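Local coordinates for nitrogenase molybdenum-iron protein alpha chain (Clostridium pasteurianum, PDB 4WES), which forms part of the nitrogenase complex that reduces dinitrogen to ammonia, carrying an iron-molybdenum cluster and sharing an [8Fe-7S] cluster with the beta chain, at residues A[4-9]-A[23-28]; A[126-131]-A[162-167]; A[255-260]-A[278-283]; A[327-332]-A[499-504]; A[359-364]-A[433-438]. One frame throughout, in Å; residues are numbered along the deposited sequence.

Contact 1. Residues A[4-9]-A[23-28]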
# COMPACT_ATOMS: atom_id res chain seq x y z
N ASN A 4 -4.39 -26.24 46.12
CA ASN A 4 -3.31 -25.64 45.35
C ASN A 4 -3.63 -25.50 43.86
O ASN A 4 -4.70 -25.86 43.41
CB ASN A 4 -1.98 -26.39 45.58
CG ASN A 4 -1.99 -27.82 45.06
OD1 ASN A 4 -2.53 -28.13 44.01
ND2 ASN A 4 -1.31 -28.71 45.78
N LEU A 5 -2.68 -24.98 43.10
CA LEU A 5 -2.94 -24.71 41.71
C LEU A 5 -3.20 -25.98 40.92
O LEU A 5 -4.01 -25.98 39.99
CB LEU A 5 -1.74 -23.96 41.10
CG LEU A 5 -1.83 -23.58 39.63
CD1 LEU A 5 -3.04 -22.71 39.34
CD2 LEU A 5 -0.56 -22.85 39.18
N LYS A 6 -2.50 -27.08 41.26
CA LYS A 6 -2.82 -28.34 40.59
C LYS A 6 -4.27 -28.75 40.81
O LYS A 6 -4.97 -29.12 39.88
CB LYS A 6 -1.87 -29.44 41.05
CG LYS A 6 -2.20 -30.81 40.50
CD LYS A 6 -1.17 -31.84 40.85
CE LYS A 6 -1.55 -33.22 40.33
NZ LYS A 6 -0.46 -34.22 40.44
N ASP A 7 -4.74 -28.67 42.05
CA ASP A 7 -6.14 -28.96 42.32
C ASP A 7 -7.10 -28.06 41.51
O ASP A 7 -8.15 -28.50 41.00
CB ASP A 7 -6.40 -28.81 43.82
CG ASP A 7 -5.62 -29.81 44.65
OD1 ASP A 7 -5.13 -29.38 45.72
OD2 ASP A 7 -5.51 -31.00 44.27
N GLU A 8 -6.76 -26.78 41.44
CA GLU A 8 -7.56 -25.80 40.71
C GLU A 8 -7.62 -26.13 39.22
O GLU A 8 -8.66 -26.00 38.60
CB GLU A 8 -7.00 -24.41 40.97
CG GLU A 8 -7.22 -24.00 42.41
CD GLU A 8 -6.48 -22.76 42.83
OE1 GLU A 8 -5.51 -22.37 42.15
OE2 GLU A 8 -6.86 -22.18 43.87
N ILE A 9 -6.49 -26.56 38.67
CA ILE A 9 -6.46 -26.98 37.27
C ILE A 9 -7.32 -28.24 37.07
O ILE A 9 -8.05 -28.35 36.08
CB ILE A 9 -5.00 -27.25 36.79
CG1 ILE A 9 -4.22 -25.95 36.70
CG2 ILE A 9 -5.01 -27.93 35.44
CD1 ILE A 9 -2.74 -26.17 36.58
N GLY A 23 -1.48 -37.04 36.66
CA GLY A 23 -0.07 -37.39 36.62
C GLY A 23 0.80 -36.51 35.75
O GLY A 23 2.02 -36.52 35.89
N HIS A 24 0.19 -35.74 34.85
CA HIS A 24 0.89 -34.84 33.93
C HIS A 24 1.20 -33.47 34.54
O HIS A 24 1.78 -32.62 33.86
CB HIS A 24 0.07 -34.68 32.66
CG HIS A 24 -0.07 -35.94 31.88
ND1 HIS A 24 0.67 -36.22 30.74
CD2 HIS A 24 -0.86 -37.01 32.09
CE1 HIS A 24 0.34 -37.42 30.29
NE2 HIS A 24 -0.60 -37.91 31.08
N ILE A 25 0.77 -33.25 35.78
CA ILE A 25 0.91 -31.95 36.43
C ILE A 25 1.60 -32.21 37.76
O ILE A 25 1.09 -32.98 38.56
CB ILE A 25 -0.46 -31.28 36.65
CG1 ILE A 25 -1.18 -31.10 35.34
CG2 ILE A 25 -0.27 -29.93 37.34
CD1 ILE A 25 -2.65 -30.82 35.51
N VAL A 26 2.74 -31.58 37.99
CA VAL A 26 3.44 -31.76 39.24
C VAL A 26 3.99 -30.45 39.73
O VAL A 26 4.35 -29.57 38.94
CB VAL A 26 4.57 -32.83 39.18
CG1 VAL A 26 4.02 -34.22 38.90
CG2 VAL A 26 5.63 -32.46 38.15
N ILE A 27 4.03 -30.31 41.05
CA ILE A 27 4.59 -29.12 41.69
C ILE A 27 5.93 -29.49 42.34
O ILE A 27 5.99 -30.43 43.14
CB ILE A 27 3.59 -28.50 42.70
CG1 ILE A 27 2.30 -28.02 41.98
CG2 ILE A 27 4.24 -27.35 43.46
CD1 ILE A 27 1.15 -27.60 42.89
N LYS A 28 6.99 -28.77 42.00
CA LYS A 28 8.29 -28.96 42.61
C LYS A 28 8.30 -28.20 43.93
O LYS A 28 7.95 -27.03 43.95
CB LYS A 28 9.39 -28.37 41.70
CG LYS A 28 10.79 -28.44 42.30
CD LYS A 28 11.87 -28.00 41.34
CE LYS A 28 13.23 -28.13 41.99
NZ LYS A 28 14.39 -27.88 41.11
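Lys-6, Ile-9 and Asn-4 meet Ile-25 and Ile-27 where the N-terminal helix packs beside an outermost strand of a mixed beta sheet. The axes of the short segments 5-9 and 25-27 run nearly antiparallel, at 161°. The tight part joins the Lys-6 chain and Ile-9 to Ile-25 and Ile-27. Ile-9 CG2 lies 3.7 Å from Ile-25 CD1, with the two side chains crossing obliquely. Ile-439 and Ile-441 of the neighbouring strand continue this greasy layer. Lys-6 CG is anti to the backbone N (chi1 175°) and lies 3.8 Å from Ile-25 CG2 as the extended chain passes it. Lys-6 CB also touches Ile-27 CD1, at 4.0 Å. The looser part lies toward the partly exposed start of the helix. There Asn-4 and Ile-27 meet tip to tip, with Asn-4 CG 3.8 Å from Ile-27 CD1. Asn-4 is also the N-cap, and with Asp-7 it makes a capping box. Asp-7 N donates to Asn-4 OD1 at 3.0 Å, and Asn-4 N donates to Asp-7 OD1 at 3.3 Å. The Lys-6 ammonium is gripped by two carbonyls, one of them Ser-22 O. Lys-6 NZ donates to Ile-25 O at 2.7 Å, nearly along the C=O axis.

Contact 2. Residues A[126-131]-A[162-167]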
# COMPACT_ATOMS: atom_id res chain seq x y z
N ALA A 126 6.88 -39.20 -9.52
CA ALA A 126 7.27 -37.95 -8.88
C ALA A 126 8.74 -37.94 -8.52
O ALA A 126 9.42 -36.92 -8.64
CB ALA A 126 6.42 -37.69 -7.65
N ILE A 127 9.26 -39.07 -8.03
CA ILE A 127 10.69 -39.17 -7.75
C ILE A 127 11.51 -38.91 -9.02
O ILE A 127 12.49 -38.16 -9.01
CB ILE A 127 11.05 -40.53 -7.14
CG1 ILE A 127 10.43 -40.70 -5.74
CG2 ILE A 127 12.57 -40.73 -7.07
CD1 ILE A 127 10.40 -42.15 -5.28
N HIS A 128 11.12 -39.55 -10.12
CA HIS A 128 11.83 -39.33 -11.38
C HIS A 128 11.70 -37.89 -11.88
O HIS A 128 12.69 -37.34 -12.35
CB HIS A 128 11.36 -40.30 -12.44
CG HIS A 128 11.89 -41.68 -12.24
ND1 HIS A 128 13.04 -42.12 -12.85
CD2 HIS A 128 11.45 -42.72 -11.48
CE1 HIS A 128 13.27 -43.37 -12.48
NE2 HIS A 128 12.32 -43.76 -11.66
N GLU A 129 10.53 -37.26 -11.76
CA GLU A 129 10.43 -35.85 -12.12
C GLU A 129 11.32 -34.99 -11.26
O GLU A 129 12.00 -34.10 -11.78
CB GLU A 129 8.98 -35.38 -12.08
CG GLU A 129 8.13 -35.90 -13.22
CD GLU A 129 6.66 -35.53 -13.20
OE1 GLU A 129 6.18 -34.90 -12.25
OE2 GLU A 129 5.98 -35.87 -14.21
N ALA A 130 11.34 -35.25 -9.95
CA ALA A 130 12.21 -34.46 -9.08
C ALA A 130 13.68 -34.61 -9.47
O ALA A 130 14.44 -33.64 -9.49
CB ALA A 130 12.02 -34.87 -7.65
N TYR A 131 14.11 -35.84 -9.76
CA TYR A 131 15.48 -36.08 -10.14
C TYR A 131 15.83 -35.36 -11.44
O TYR A 131 16.85 -34.66 -11.52
CB TYR A 131 15.74 -37.60 -10.28
CG TYR A 131 17.13 -37.86 -10.80
CD1 TYR A 131 18.24 -37.67 -10.00
CD2 TYR A 131 17.33 -38.22 -12.11
CE1 TYR A 131 19.51 -37.81 -10.49
CE2 TYR A 131 18.60 -38.41 -12.60
CZ TYR A 131 19.68 -38.17 -11.80
OH TYR A 131 20.96 -38.34 -12.28
N SER A 162 16.10 -45.38 -6.54
CA SER A 162 17.49 -45.04 -6.28
C SER A 162 18.44 -45.77 -7.21
O SER A 162 19.40 -45.19 -7.75
CB SER A 162 17.84 -45.37 -4.83
OG SER A 162 19.22 -45.09 -4.57
N LYS A 163 18.16 -47.05 -7.42
CA LYS A 163 19.03 -47.83 -8.33
C LYS A 163 18.95 -47.28 -9.74
O LYS A 163 19.96 -47.26 -10.46
CB LYS A 163 18.61 -49.28 -8.28
CG LYS A 163 19.55 -50.13 -9.11
CD LYS A 163 19.43 -51.63 -8.90
CE LYS A 163 20.33 -52.38 -9.90
NZ LYS A 163 20.25 -53.85 -9.74
N GLU A 164 17.77 -46.84 -10.18
CA GLU A 164 17.61 -46.28 -11.52
C GLU A 164 18.29 -44.91 -11.70
O GLU A 164 18.98 -44.68 -12.70
CB GLU A 164 16.13 -46.18 -11.89
CG GLU A 164 15.45 -47.52 -12.04
CD GLU A 164 14.02 -47.41 -12.56
OE1 GLU A 164 13.82 -46.44 -13.33
OE2 GLU A 164 13.11 -48.25 -12.23
N ILE A 165 18.12 -44.02 -10.74
CA ILE A 165 18.56 -42.64 -10.92
C ILE A 165 19.99 -42.38 -10.43
O ILE A 165 20.64 -41.41 -10.83
CB ILE A 165 17.59 -41.63 -10.29
CG1 ILE A 165 17.59 -41.70 -8.76
CG2 ILE A 165 16.21 -41.80 -10.90
CD1 ILE A 165 16.64 -40.71 -8.09
N GLY A 166 20.52 -43.25 -9.57
CA GLY A 166 21.91 -43.16 -9.19
C GLY A 166 22.23 -42.22 -8.05
O GLY A 166 23.38 -41.87 -7.88
N ILE A 167 21.21 -41.81 -7.28
CA ILE A 167 21.40 -41.02 -6.06
C ILE A 167 20.59 -41.68 -4.96
O ILE A 167 19.68 -42.47 -5.21
CB ILE A 167 21.02 -39.51 -6.20
CG1 ILE A 167 19.53 -39.33 -6.48
CG2 ILE A 167 21.92 -38.84 -7.24
CD1 ILE A 167 19.07 -37.90 -6.28
O HOH W 1 22.93 -39.86 -10.95
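Ile-165 is the bump of this contact, and Tyr-131, His-128 and Ile-127 make the hollow that receives it. Helices 120-134 and 154-165 lie side by side against strand 138-143 of a parallel sheet, and Ile-127, Ile-165 and Ile-167 all touch Ile-139 of that strand. The branched part of Ile-165 does the filling. Its CB sits over the centre of the Tyr-131 ring, 3.8 Å from the centroid and 12° off the normal, a CH-pi contact. Its two arms then part. CG1 takes the position between the backbone N and the carbonyl carbon (chi1 69°). Beyond it, Ile-165 CD1 reaches Tyr-131 CB at 3.9 Å and, less closely, Ile-127 CG2. The other arm, Ile-165 CG2, touches His-128 CE1 at 3.7 Å. The Tyr-131 side chain and Ile-165 slide past each other in opposite directions. At the ring edge Ile-167 CD1 lies 3.8 Å from Tyr-131 CD1.

Nearer the surface Glu-164 crosses His-128 at about a right angle. Glu-164 OE1 is 3.2 Å from His-128 CE1 and near the imidazole plane. Gly-166, the first residue past the helix, has positive phi. Ser-162 OG donates to Ile-167 O at 2.7 Å from above the carbonyl plane, which ties the helix to the chain that follows. One water joins Tyr-131 OH and Ile-165 O, each at 2.8 Å. The chemistry is mostly shape and dispersion. No clear hydrogen bond crosses directly; that water links the hydroxyl to the carbonyl of the last helical residue.

Contact 3. Residues A[255-260]-A[278-283]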
# COMPACT_ATOMS: atom_id res chain seq x y z
N ALA A 255 34.11 -36.02 13.54
CA ALA A 255 34.13 -35.07 14.64
C ALA A 255 34.67 -35.75 15.87
O ALA A 255 34.58 -36.96 16.01
CB ALA A 255 32.75 -34.50 14.94
N ASP A 256 35.20 -34.94 16.78
CA ASP A 256 35.61 -35.43 18.09
C ASP A 256 34.63 -35.22 19.22
O ASP A 256 34.75 -35.88 20.24
CB ASP A 256 36.95 -34.82 18.48
CG ASP A 256 38.09 -35.46 17.76
OD1 ASP A 256 37.94 -36.63 17.31
OD2 ASP A 256 39.11 -34.83 17.58
N LEU A 257 33.65 -34.31 19.04
CA LEU A 257 32.70 -34.06 20.11
C LEU A 257 31.38 -33.63 19.51
O LEU A 257 31.34 -32.72 18.68
CB LEU A 257 33.23 -32.96 21.06
CG LEU A 257 32.38 -32.65 22.30
CD1 LEU A 257 32.31 -33.84 23.25
CD2 LEU A 257 32.97 -31.43 22.99
N ASN A 258 30.31 -34.29 19.96
CA ASN A 258 28.95 -33.90 19.61
C ASN A 258 28.36 -33.00 20.70
O ASN A 258 28.49 -33.30 21.90
CB ASN A 258 28.06 -35.14 19.45
CG ASN A 258 28.18 -35.79 18.10
OD1 ASN A 258 28.30 -35.10 17.10
ND2 ASN A 258 28.00 -37.12 18.06
N LEU A 259 27.73 -31.92 20.28
CA LEU A 259 27.08 -30.98 21.19
C LEU A 259 25.56 -31.15 21.00
O LEU A 259 25.06 -30.90 19.92
CB LEU A 259 27.48 -29.56 20.87
CG LEU A 259 28.96 -29.26 20.68
CD1 LEU A 259 29.18 -27.80 20.33
CD2 LEU A 259 29.80 -29.66 21.86
N VAL A 260 24.83 -31.47 22.04
CA VAL A 260 23.40 -31.73 21.92
C VAL A 260 22.61 -30.54 22.43
O VAL A 260 22.54 -30.30 23.64
CB VAL A 260 23.03 -33.03 22.65
CG1 VAL A 260 21.52 -33.23 22.71
CG2 VAL A 260 23.69 -34.24 21.98
N GLY A 278 32.45 -44.12 18.81
CA GLY A 278 33.22 -43.71 19.99
C GLY A 278 33.16 -42.22 20.23
O GLY A 278 33.84 -41.72 21.11
N ILE A 279 32.34 -41.48 19.47
CA ILE A 279 32.29 -40.03 19.61
C ILE A 279 31.44 -39.66 20.81
O ILE A 279 30.24 -39.99 20.85
CB ILE A 279 31.75 -39.39 18.33
CG1 ILE A 279 32.61 -39.72 17.10
CG2 ILE A 279 31.60 -37.88 18.51
CD1 ILE A 279 31.92 -39.48 15.78
N PRO A 280 32.03 -38.97 21.80
CA PRO A 280 31.26 -38.56 22.99
C PRO A 280 30.36 -37.40 22.66
O PRO A 280 30.54 -36.69 21.67
CB PRO A 280 32.36 -38.15 23.97
CG PRO A 280 33.49 -37.71 23.11
CD PRO A 280 33.43 -38.54 21.87
N TRP A 281 29.37 -37.19 23.52
CA TRP A 281 28.52 -36.01 23.41
C TRP A 281 28.39 -35.32 24.74
O TRP A 281 28.52 -35.95 25.79
CB TRP A 281 27.15 -36.34 22.84
CG TRP A 281 26.24 -37.28 23.59
CD1 TRP A 281 26.22 -38.64 23.51
CD2 TRP A 281 25.20 -36.92 24.50
NE1 TRP A 281 25.20 -39.15 24.27
CE2 TRP A 281 24.55 -38.11 24.89
CE3 TRP A 281 24.72 -35.70 25.01
CZ2 TRP A 281 23.49 -38.12 25.78
CZ3 TRP A 281 23.67 -35.72 25.87
CH2 TRP A 281 23.04 -36.91 26.22
N ILE A 282 28.17 -34.01 24.69
CA ILE A 282 27.80 -33.25 25.87
C ILE A 282 26.52 -32.54 25.58
O ILE A 282 26.24 -32.11 24.45
CB ILE A 282 28.86 -32.21 26.31
CG1 ILE A 282 29.23 -31.22 25.20
CG2 ILE A 282 30.09 -32.89 26.86
CD1 ILE A 282 29.98 -30.02 25.72
N LYS A 283 25.67 -32.40 26.61
CA LYS A 283 24.57 -31.46 26.49
C LYS A 283 25.11 -30.06 26.39
O LYS A 283 26.01 -29.70 27.12
CB LYS A 283 23.64 -31.60 27.69
CG LYS A 283 22.34 -30.78 27.59
CD LYS A 283 21.40 -31.36 26.54
CE LYS A 283 20.19 -30.48 26.25
NZ LYS A 283 20.53 -29.12 25.78
O HOH W 2 27.81 -38.78 20.34
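Leu-259 and Ile-282 lie side by side on one face of a parallel sheet, pointing the same way, with Leu-259 CD2 3.7 Å from Ile-282 CG1. They belong to a beta-alpha-beta unit: strand 257-260, helix 263-277, strand 281-283. Met-299 of helix 289-303 covers this pair. On the opposite face, which helix 263-277 covers, Val-260 CG2 approaches Trp-281 CE3 obliquely at 3.5 Å. The indole hangs from a CG held between the backbone N and the carbonyl carbon (chi1 62°), and Ala-270 touches both side chains. Toward the start of the strands the Leu-257 side chain crosses Pro-280 at about a right angle, Leu-257 CD1 4.0 Å from Pro-280 CG.

Backbone bonds hold the strands together. Asn-258 N donates to Pro-280 O, Ile-282 N to Asn-258 O at 2.9 Å, and Val-260 N to Ile-282 O. Trp-281 CA makes a bent C-H...O contact with Asn-258 O, 3.1 Å away.

The polar edge lies farther out. Asn-258 OD1 accepts from Asn-211 on the next strand. Asn-258 ND2 donates to a water at 2.8 Å, and that water donates to Ile-279 O. Strand 257-260 leads into Cys-262, a ligand of the iron-molybdenum cluster. The Lys-283 chain is bent at chi2 and chi4, which brings NZ back to the Val-260 carbonyl. It also bonds Gln-261 O. Lys-283 NZ donates to Val-260 O at 3.2 Å, tilted 21° from the carbonyl plane.

Contact 4. Residues A[327-332]-A[499-504]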
# COMPACT_ATOMS: atom_id res chain seq x y z
N LEU A 327 22.36 -5.91 28.11
CA LEU A 327 21.99 -6.84 29.17
C LEU A 327 21.51 -6.09 30.39
O LEU A 327 20.53 -6.50 31.05
CB LEU A 327 23.16 -7.74 29.55
CG LEU A 327 23.77 -8.56 28.41
CD1 LEU A 327 24.89 -9.43 28.95
CD2 LEU A 327 22.73 -9.39 27.72
N ASP A 328 22.19 -5.02 30.75
CA ASP A 328 21.80 -4.20 31.93
C ASP A 328 20.41 -3.61 31.74
O ASP A 328 19.60 -3.57 32.67
CB ASP A 328 22.80 -3.08 32.16
CG ASP A 328 24.17 -3.53 32.62
OD1 ASP A 328 25.11 -2.71 32.51
OD2 ASP A 328 24.35 -4.71 33.02
N TYR A 329 20.13 -3.14 30.53
CA TYR A 329 18.83 -2.57 30.19
C TYR A 329 17.73 -3.61 30.30
O TYR A 329 16.67 -3.32 30.85
CB TYR A 329 18.90 -2.00 28.78
CG TYR A 329 17.62 -1.43 28.21
CD1 TYR A 329 17.15 -0.21 28.64
CD2 TYR A 329 16.94 -2.06 27.19
CE1 TYR A 329 16.02 0.35 28.13
CE2 TYR A 329 15.78 -1.50 26.67
CZ TYR A 329 15.34 -0.29 27.14
OH TYR A 329 14.19 0.29 26.63
N PHE A 330 17.97 -4.82 29.79
CA PHE A 330 16.93 -5.85 29.89
C PHE A 330 16.58 -6.10 31.35
O PHE A 330 15.39 -6.24 31.70
CB PHE A 330 17.38 -7.13 29.22
CG PHE A 330 17.78 -6.98 27.77
CD1 PHE A 330 17.22 -6.03 26.96
CD2 PHE A 330 18.80 -7.79 27.25
CE1 PHE A 330 17.62 -5.89 25.64
CE2 PHE A 330 19.22 -7.65 25.94
CZ PHE A 330 18.63 -6.71 25.14
N LYS A 331 17.60 -6.26 32.19
CA LYS A 331 17.35 -6.50 33.61
C LYS A 331 16.60 -5.32 34.24
O LYS A 331 15.65 -5.52 35.01
CB LYS A 331 18.65 -6.82 34.34
CG LYS A 331 18.43 -7.19 35.80
CD LYS A 331 19.66 -7.75 36.44
CE LYS A 331 19.42 -8.16 37.88
NZ LYS A 331 20.71 -8.48 38.53
N GLU A 332 17.02 -4.09 33.94
CA GLU A 332 16.34 -2.92 34.47
C GLU A 332 14.84 -2.94 34.11
O GLU A 332 13.97 -2.64 34.94
CB GLU A 332 16.99 -1.62 33.96
CG GLU A 332 16.43 -0.37 34.62
CD GLU A 332 16.36 0.85 33.71
OE1 GLU A 332 17.25 1.05 32.84
OE2 GLU A 332 15.41 1.62 33.88
N PHE A 499 16.57 -11.02 21.39
CA PHE A 499 15.48 -11.51 22.22
C PHE A 499 15.10 -10.47 23.27
O PHE A 499 13.91 -10.18 23.45
CB PHE A 499 15.94 -12.80 22.93
CG PHE A 499 14.91 -13.36 23.87
CD1 PHE A 499 14.92 -13.08 25.23
CD2 PHE A 499 13.93 -14.23 23.43
CE1 PHE A 499 13.96 -13.59 26.09
CE2 PHE A 499 12.98 -14.75 24.30
CZ PHE A 499 13.01 -14.42 25.61
N GLY A 500 16.08 -9.90 23.95
CA GLY A 500 15.76 -8.95 25.00
C GLY A 500 15.07 -7.70 24.51
O GLY A 500 14.10 -7.24 25.12
N HIS A 501 15.51 -7.15 23.39
CA HIS A 501 14.85 -5.96 22.87
C HIS A 501 13.44 -6.26 22.43
O HIS A 501 12.54 -5.43 22.61
CB HIS A 501 15.66 -5.26 21.79
CG HIS A 501 16.76 -4.43 22.34
ND1 HIS A 501 16.53 -3.33 23.14
CD2 HIS A 501 18.11 -4.58 22.27
CE1 HIS A 501 17.70 -2.82 23.51
NE2 HIS A 501 18.67 -3.58 23.02
N GLU A 502 13.22 -7.41 21.80
CA GLU A 502 11.88 -7.78 21.42
C GLU A 502 10.98 -7.94 22.64
O GLU A 502 9.77 -7.60 22.61
CB GLU A 502 11.88 -9.03 20.54
CG GLU A 502 12.37 -8.73 19.14
CD GLU A 502 11.42 -7.89 18.29
OE1 GLU A 502 10.25 -7.95 18.52
OE2 GLU A 502 11.91 -7.26 17.33
N LEU A 503 11.51 -8.51 23.71
CA LEU A 503 10.74 -8.76 24.91
C LEU A 503 10.37 -7.46 25.61
O LEU A 503 9.19 -7.24 25.97
CB LEU A 503 11.48 -9.71 25.83
CG LEU A 503 10.70 -10.13 27.09
CD1 LEU A 503 9.34 -10.68 26.74
CD2 LEU A 503 11.53 -11.15 27.85
N VAL A 504 11.34 -6.58 25.78
CA VAL A 504 11.06 -5.25 26.35
C VAL A 504 10.06 -4.53 25.47
O VAL A 504 9.07 -3.95 25.97
CB VAL A 504 12.38 -4.43 26.47
CG1 VAL A 504 12.05 -2.98 26.85
CG2 VAL A 504 13.29 -5.06 27.47
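Phe-330 lays its ring against Gly-500 and points its edge at His-501, and these contacts hold two helices side by side. Helices 327-332 and 499-504 run roughly parallel; the axes of these short segments cross at 30°, 9.8 Å apart at closest approach. Phe-330 has the most surface buried. Gly-500 CA sits over the centre of its ring, 3.5 Å from the centroid, a CH-pi contact. With no side chain on Gly-500, the ring can lie directly on the helix backbone, and Phe-330 CE1 comes within 3.3 Å of Gly-500 C. The same ring turns its edge into the face of His-501, with Phe-330 CE1 over the centre of the imidazole. This is a T-shaped pair with planes at 80° and centroids 4.8 Å apart. His-501 brings in Tyr-329 too, completing an aromatic cluster. Tyr-329 meets the imidazole rim to rim, with Tyr-329 CD2 3.8 Å from His-501 CE1. His-501 NE2 is bonded to Asp-326 OD1, one turn before Phe-330, which limits the rotation of the imidazole. Val-504 comes next in buried area. Val-504 CG2 lies 4.1 Å from Phe-330 CD1, and Val-504 CG1 lies 3.9 Å from Tyr-329 OH.

Contact 5. Residues A[359-364]-A[433-438]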
# COMPACT_ATOMS: atom_id res chain seq x y z
N GLY A 359 16.03 -11.18 35.38
CA GLY A 359 15.27 -10.97 36.60
C GLY A 359 13.83 -11.42 36.52
O GLY A 359 13.01 -11.02 37.36
N VAL A 360 13.51 -12.24 35.51
CA VAL A 360 12.16 -12.76 35.30
C VAL A 360 12.04 -14.12 36.00
O VAL A 360 12.93 -14.94 35.93
CB VAL A 360 11.85 -12.88 33.82
CG1 VAL A 360 10.52 -13.57 33.56
CG2 VAL A 360 11.87 -11.50 33.15
N ASP A 361 10.93 -14.31 36.70
CA ASP A 361 10.67 -15.50 37.49
C ASP A 361 9.76 -16.45 36.72
O ASP A 361 8.57 -16.14 36.52
CB ASP A 361 10.01 -15.04 38.81
CG ASP A 361 9.66 -16.17 39.73
OD1 ASP A 361 9.95 -17.35 39.44
OD2 ASP A 361 9.07 -15.85 40.81
N SER A 362 10.30 -17.59 36.30
CA SER A 362 9.55 -18.59 35.59
C SER A 362 8.77 -19.48 36.54
O SER A 362 9.35 -20.28 37.26
CB SER A 362 10.44 -19.42 34.67
OG SER A 362 11.07 -18.58 33.72
N LEU A 363 7.46 -19.34 36.54
CA LEU A 363 6.61 -20.02 37.53
C LEU A 363 6.00 -21.31 37.05
O LEU A 363 5.61 -22.15 37.86
CB LEU A 363 5.48 -19.06 37.94
CG LEU A 363 5.96 -17.82 38.68
CD1 LEU A 363 4.78 -16.96 39.13
CD2 LEU A 363 6.78 -18.24 39.88
N VAL A 364 5.85 -21.43 35.73
CA VAL A 364 5.14 -22.54 35.11
C VAL A 364 5.95 -22.93 33.87
O VAL A 364 6.34 -22.04 33.11
CB VAL A 364 3.73 -22.10 34.64
CG1 VAL A 364 3.07 -23.24 33.90
CG2 VAL A 364 2.88 -21.59 35.80
N GLU A 433 16.33 -27.34 37.06
CA GLU A 433 16.67 -25.93 36.91
C GLU A 433 15.61 -25.00 37.49
O GLU A 433 15.89 -23.84 37.77
CB GLU A 433 16.90 -25.62 35.43
CG GLU A 433 17.47 -24.24 35.16
CD GLU A 433 18.21 -24.13 33.85
OE1 GLU A 433 18.72 -25.15 33.36
OE2 GLU A 433 18.29 -22.99 33.36
N MET A 434 14.39 -25.50 37.69
CA MET A 434 13.28 -24.68 38.15
C MET A 434 13.36 -24.46 39.66
O MET A 434 13.93 -25.25 40.41
CB MET A 434 11.98 -25.36 37.81
CG MET A 434 11.79 -25.43 36.30
SD MET A 434 10.31 -26.32 35.76
CE MET A 434 9.02 -25.24 36.33
N HIS A 435 12.82 -23.36 40.12
CA HIS A 435 12.90 -23.14 41.55
C HIS A 435 11.75 -23.80 42.30
O HIS A 435 10.78 -24.27 41.72
CB HIS A 435 13.08 -21.67 41.87
CG HIS A 435 11.88 -20.84 41.59
ND1 HIS A 435 10.77 -20.84 42.43
CD2 HIS A 435 11.65 -19.89 40.66
CE1 HIS A 435 9.89 -19.97 41.97
NE2 HIS A 435 10.39 -19.38 40.90
N ASP A 436 11.90 -23.87 43.61
CA ASP A 436 10.88 -24.51 44.44
C ASP A 436 9.57 -23.74 44.36
O ASP A 436 9.57 -22.51 44.23
CB ASP A 436 11.35 -24.60 45.89
CG ASP A 436 12.45 -25.64 46.09
OD1 ASP A 436 12.65 -26.48 45.19
OD2 ASP A 436 13.11 -25.63 47.16
N GLY A 437 8.46 -24.47 44.38
CA GLY A 437 7.12 -23.89 44.31
C GLY A 437 6.53 -23.66 42.93
O GLY A 437 5.46 -23.09 42.77
N THR A 438 7.25 -24.13 41.92
CA THR A 438 6.85 -24.02 40.52
C THR A 438 6.08 -25.25 40.06
O THR A 438 6.12 -26.31 40.70
CB THR A 438 8.09 -23.74 39.63
OG1 THR A 438 9.01 -24.82 39.73
CG2 THR A 438 8.71 -22.41 40.01
O HOH W 3 11.75 -21.70 37.82
O HOH W 4 3.76 -21.60 40.10
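Asp-361 and His-435 join strand 361-367 to the turn before strand 439-441 by a short hydrogen bond. His-435 NE2 donates to Asp-361 OD1 at 2.5 Å. The carboxylate oxygen is met on its syn side and lies close to the imidazole plane, while the two flat groups are turned 46° apart. The carboxylate close by would be expected to stabilise a protonated imidazole. Leu-363 CD2 lies at the ring edge, 3.9 Å from His-435 NE2.

The next shell holds the imidazole in place. His-435 ND1 donates to Asp-436 O at 2.7 Å, from above that carbonyl's plane, so both ring nitrogens are engaged. Thr-438 CG2 lies over one face of the ring, offset toward its rim, and also touches Ser-362 O at 3.5 Å. Thr-438 OG1 donates to His-435 O at 2.7 Å, which spans the turn from its last residue to its first. Waters fill in between the backbones: one donates to Ser-362 O and accepts from His-435 N, and another donates to Leu-363 O and, weakly, to Gly-437 O.

Residues 435-438 form a type II beta turn with Gly-437 at its third position, clipped to the sheet by a His-carboxylate hydrogen bond.

How the contacts relate
Contacts 1 and 5 touch and reach the same mixed sheet. Lys-28 O lies 2.6 Å from Gly-437 N and Lys-28 NZ 2.8 Å from Met-434 O, both probable hydrogen bonds, so the N-terminal strand is tied to the turn of contact 5. Contact 4 closes a loop of the chain that contains contact 5, and their nearest atoms are about 5 Å apart. Contact 3 lies close to the iron-molybdenum cluster: the side chain of Lys-283 is about 9 Å from it, whereas the other four lie away from the annotated sites. Contact 2 is remote, its centre about 53 Å from that of contact 1. There helix 120-134 also meets the beta chain through Glu-129.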